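Local coordinates for 70 kDa protein (Xanthomonas sp., PDB 4B2N), which cleaves rubber latex oxidatively as a processive dioxygenase that carries two covalently bound c-type hemes, at residues Gly235-Ser243 / Tyr597-Tyr607. Numbering follows the deposited sequence.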
loop_
_atom_site.group_PDB
_atom_site.type_symbol
_atom_site.label_atom_id
_atom_site.label_comp_id
_atom_site.label_asym_id
_atom_site.label_seq_id
_atom_site.Cartn_x
_atom_site.Cartn_y
_atom_site.Cartn_z
ATOM N N GLY A 235 1.973 29.566 4.392
ATOM C CA GLY A 235 1.259 28.502 3.711
ATOM C C GLY A 235 0.274 27.643 4.493
ATOM O O GLY A 235 0.269 27.559 5.736
ATOM N N ASN A 236 -0.587 26.998 3.733
ATOM C CA ASN A 236 -1.529 26.111 4.330
ATOM C C ASN A 236 -0.831 24.873 4.942
ATOM O O ASN A 236 0.299 24.508 4.551
ATOM C CB ASN A 236 -2.535 25.679 3.249
ATOM C CG ASN A 236 -3.647 26.706 3.014
ATOM O OD1 ASN A 236 -3.498 27.896 3.348
ATOM N ND2 ASN A 236 -4.783 26.254 2.426
ATOM N N LEU A 237 -1.528 24.188 5.853
ATOM C CA LEU A 237 -1.213 22.773 6.201
ATOM C C LEU A 237 -0.922 21.906 4.944
ATOM O O LEU A 237 -1.562 22.128 3.902
ATOM C CB LEU A 237 -2.415 22.161 6.927
ATOM C CG LEU A 237 -2.343 21.981 8.436
ATOM C CD1 LEU A 237 -1.426 22.985 9.140
ATOM C CD2 LEU A 237 -3.751 21.966 9.017
ATOM N N LEU A 238 0.001 20.931 5.043
ATOM C CA LEU A 238 0.351 20.091 3.865
ATOM C C LEU A 238 -0.530 18.890 3.779
ATOM O O LEU A 238 -0.899 18.358 4.812
ATOM C CB LEU A 238 1.760 19.619 4.005
ATOM C CG LEU A 238 2.743 20.810 4.023
ATOM C CD1 LEU A 238 4.191 20.335 4.215
ATOM C CD2 LEU A 238 2.632 21.723 2.818
ATOM N N PRO A 239 -0.896 18.461 2.567
ATOM C CA PRO A 239 -1.687 17.231 2.455
ATOM C C PRO A 239 -0.686 16.023 2.661
ATOM O O PRO A 239 0.040 15.662 1.761
ATOM C CB PRO A 239 -2.262 17.284 1.059
ATOM C CG PRO A 239 -1.344 18.238 0.298
ATOM C CD PRO A 239 -0.766 19.211 1.292
ATOM N N LEU A 240 -0.599 15.467 3.856
ATOM C CA LEU A 240 0.338 14.353 4.054
ATOM C C LEU A 240 -0.357 13.403 5.002
ATOM O O LEU A 240 -1.271 13.801 5.703
ATOM C CB LEU A 240 1.717 14.812 4.532
ATOM C CG LEU A 240 1.853 15.152 6.007
ATOM C CD1 LEU A 240 3.091 15.886 6.429
ATOM C CD2 LEU A 240 0.699 16.035 6.220
ATOM N N PRO A 241 0.013 12.126 4.965
ATOM C CA PRO A 241 -0.760 11.137 5.711
ATOM C C PRO A 241 -0.427 11.169 7.197
ATOM O O PRO A 241 0.585 11.759 7.585
ATOM C CB PRO A 241 -0.362 9.791 5.095
ATOM C CG PRO A 241 0.776 10.044 4.201
ATOM C CD PRO A 241 1.110 11.538 4.170
ATOM N N TRP A 242 -1.324 10.588 8.019
ATOM C CA TRP A 242 -1.092 10.522 9.483
ATOM C C TRP A 242 -1.213 9.087 9.863
ATOM O O TRP A 242 -1.498 8.244 8.986
ATOM C CB TRP A 242 -2.157 11.395 10.146
ATOM C CG TRP A 242 -1.903 11.707 11.608
ATOM C CD1 TRP A 242 -2.447 11.035 12.695
ATOM C CD2 TRP A 242 -1.093 12.814 12.178
ATOM N NE1 TRP A 242 -2.017 11.616 13.876
ATOM C CE2 TRP A 242 -1.196 12.688 13.632
ATOM C CE3 TRP A 242 -0.325 13.843 11.643
ATOM C CZ2 TRP A 242 -0.583 13.600 14.507
ATOM C CZ3 TRP A 242 0.312 14.762 12.520
ATOM C CH2 TRP A 242 0.185 14.634 13.911
ATOM N N SER A 243 -1.000 8.742 11.138
ATOM C CA SER A 243 -1.264 7.381 11.501
ATOM C C SER A 243 -1.636 7.377 12.966
ATOM O O SER A 243 -1.344 8.349 13.709
ATOM C CB SER A 243 -0.028 6.507 11.263
ATOM O OG SER A 243 1.068 6.966 12.026
ATOM N N TYR A 597 -6.215 12.464 15.350
ATOM C CA TYR A 597 -5.974 13.477 14.328
ATOM C C TYR A 597 -6.020 12.968 12.881
ATOM O O TYR A 597 -5.469 11.915 12.567
ATOM C CB TYR A 597 -4.654 14.167 14.561
ATOM C CG TYR A 597 -4.454 15.402 13.714
ATOM C CD1 TYR A 597 -5.168 16.595 13.992
ATOM C CD2 TYR A 597 -3.553 15.391 12.623
ATOM C CE1 TYR A 597 -5.013 17.717 13.242
ATOM C CE2 TYR A 597 -3.399 16.520 11.852
ATOM C CZ TYR A 597 -4.129 17.691 12.162
ATOM O OH TYR A 597 -3.915 18.802 11.416
ATOM N N SER A 598 -6.612 13.783 11.992
ATOM C CA SER A 598 -6.620 13.488 10.562
ATOM C C SER A 598 -6.068 14.699 9.881
ATOM O O SER A 598 -6.740 15.750 9.826
ATOM C CB SER A 598 -8.016 13.309 10.070
ATOM O OG SER A 598 -8.022 13.223 8.641
ATOM N N MET A 599 -4.863 14.567 9.334
ATOM C CA MET A 599 -4.287 15.665 8.547
ATOM C C MET A 599 -5.197 15.956 7.339
ATOM O O MET A 599 -5.422 17.086 6.999
ATOM C CB MET A 599 -2.895 15.277 8.140
ATOM C CG MET A 599 -2.193 16.343 7.383
ATOM S SD MET A 599 -1.540 17.592 8.464
ATOM C CE MET A 599 -0.142 16.704 9.052
ATOM N N TRP A 600 -5.675 14.910 6.647
ATOM C CA TRP A 600 -6.510 15.134 5.454
ATOM C C TRP A 600 -7.736 15.973 5.763
ATOM O O TRP A 600 -7.986 16.958 5.031
ATOM C CB TRP A 600 -7.011 13.842 4.810
ATOM C CG TRP A 600 -5.946 12.805 4.460
ATOM C CD1 TRP A 600 -5.962 11.466 4.832
ATOM C CD2 TRP A 600 -4.773 12.962 3.602
ATOM N NE1 TRP A 600 -4.870 10.804 4.320
ATOM C CE2 TRP A 600 -4.122 11.656 3.544
ATOM C CE3 TRP A 600 -4.193 14.021 2.912
ATOM C CZ2 TRP A 600 -2.935 11.455 2.857
ATOM C CZ3 TRP A 600 -3.043 13.775 2.146
ATOM C CH2 TRP A 600 -2.401 12.547 2.149
ATOM N N ASP A 601 -8.467 15.607 6.845
ATOM C CA ASP A 601 -9.628 16.403 7.293
ATOM C C ASP A 601 -9.322 17.877 7.497
ATOM O O ASP A 601 -10.108 18.732 7.091
ATOM C CB ASP A 601 -10.254 15.859 8.557
ATOM C CG ASP A 601 -10.894 14.497 8.331
ATOM O OD1 ASP A 601 -11.115 14.081 7.178
ATOM O OD2 ASP A 601 -11.190 13.851 9.332
ATOM N N ASN A 602 -8.204 18.179 8.133
ATOM C CA ASN A 602 -7.889 19.557 8.446
ATOM C C ASN A 602 -7.370 20.282 7.255
ATOM O O ASN A 602 -7.635 21.475 7.097
ATOM C CB ASN A 602 -6.952 19.649 9.677
ATOM C CG ASN A 602 -7.683 19.136 10.924
ATOM O OD1 ASN A 602 -7.572 17.969 11.323
ATOM N ND2 ASN A 602 -8.543 19.969 11.446
ATOM N N VAL A 603 -6.659 19.567 6.384
ATOM C CA VAL A 603 -6.229 20.186 5.092
ATOM C C VAL A 603 -7.451 20.638 4.261
ATOM O O VAL A 603 -7.513 21.752 3.730
ATOM C CB VAL A 603 -5.314 19.184 4.311
ATOM C CG1 VAL A 603 -5.064 19.673 2.873
ATOM C CG2 VAL A 603 -3.982 19.078 5.038
ATOM N N ALA A 604 -8.379 19.730 4.083
ATOM C CA ALA A 604 -9.682 20.024 3.470
ATOM C C ALA A 604 -10.388 21.218 4.119
ATOM O O ALA A 604 -10.771 22.155 3.390
ATOM C CB ALA A 604 -10.567 18.789 3.546
ATOM N N ALA A 605 -10.506 21.204 5.457
ATOM C CA ALA A 605 -11.182 22.298 6.198
ATOM C C ALA A 605 -10.474 23.572 5.861
ATOM O O ALA A 605 -11.079 24.589 5.467
ATOM C CB ALA A 605 -11.108 22.037 7.690
ATOM N N GLN A 606 -9.156 23.538 5.940
ATOM C CA GLN A 606 -8.446 24.806 5.735
ATOM C C GLN A 606 -8.555 25.305 4.290
ATOM O O GLN A 606 -8.759 26.512 4.078
ATOM C CB GLN A 606 -6.953 24.707 6.168
ATOM C CG GLN A 606 -6.215 26.030 5.984
ATOM C CD GLN A 606 -4.751 25.899 6.340
ATOM O OE1 GLN A 606 -4.146 24.855 6.081
ATOM N NE2 GLN A 606 -4.191 26.926 7.010
ATOM N N TYR A 607 -8.371 24.432 3.294
ATOM C CA TYR A 607 -8.570 24.878 1.909
ATOM C C TYR A 607 -10.010 25.296 1.605
ATOM O O TYR A 607 -10.253 25.957 0.616
ATOM C CB TYR A 607 -8.198 23.778 0.903
ATOM C CG TYR A 607 -6.712 23.802 0.612
ATOM C CD1 TYR A 607 -5.817 23.110 1.428
ATOM C CD2 TYR A 607 -6.208 24.561 -0.414
ATOM C CE1 TYR A 607 -4.431 23.135 1.191
ATOM C CE2 TYR A 607 -4.854 24.585 -0.677
ATOM C CZ TYR A 607 -3.960 23.870 0.111
ATOM O OH TYR A 607 -2.595 23.981 -0.157
HETATM O O HOH W 1 -1.378 26.991 7.773
HETATM O O HOH W 2 -0.864 22.735 1.437
#
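Gln606 reaches from helix 599-607 to the extended segment Gly235-Ser243. Beyond CB, with CG anti to the backbone N and the rest of the chain extended, Gln606 CG lies 3.8 Å from Asn236 ND2. The Gln606 amide then stacks on that of Asn236, Gln606 CD 3.6 Å from Asn236 CG, with the planes only 13° apart. At the tip, Gln606 OE1 accepts from Leu237 N at 2.7 Å, on a lone pair in the carbonyl plane, although the N-H...O angle of 138° shows a bent bond. NE2 donates to a water that in turn donates to Gly235 O, which fixes the amide's rotation from both ends. Asn236 ND2 sits 3.2 Å above the Tyr607 ring plane, over its centre.

Towards Ser243 the packing turns aromatic. Tyr597 presents its edge to the Trp242 face (planes 64° apart), with Tyr597 CD2 3.6 Å from Trp242 CD2, while the Trp600 ring lies against the backbone of Pro239-Pro241, Pro239 C being 3.3 Å from Trp600 CZ3. Pro241 also touches a heme c, so Trp600 packs against a residue of that pocket. Helix 218-226 packs on Leu237, Leu240 and Trp242, and helix 253-261 on Trp600 and Tyr607.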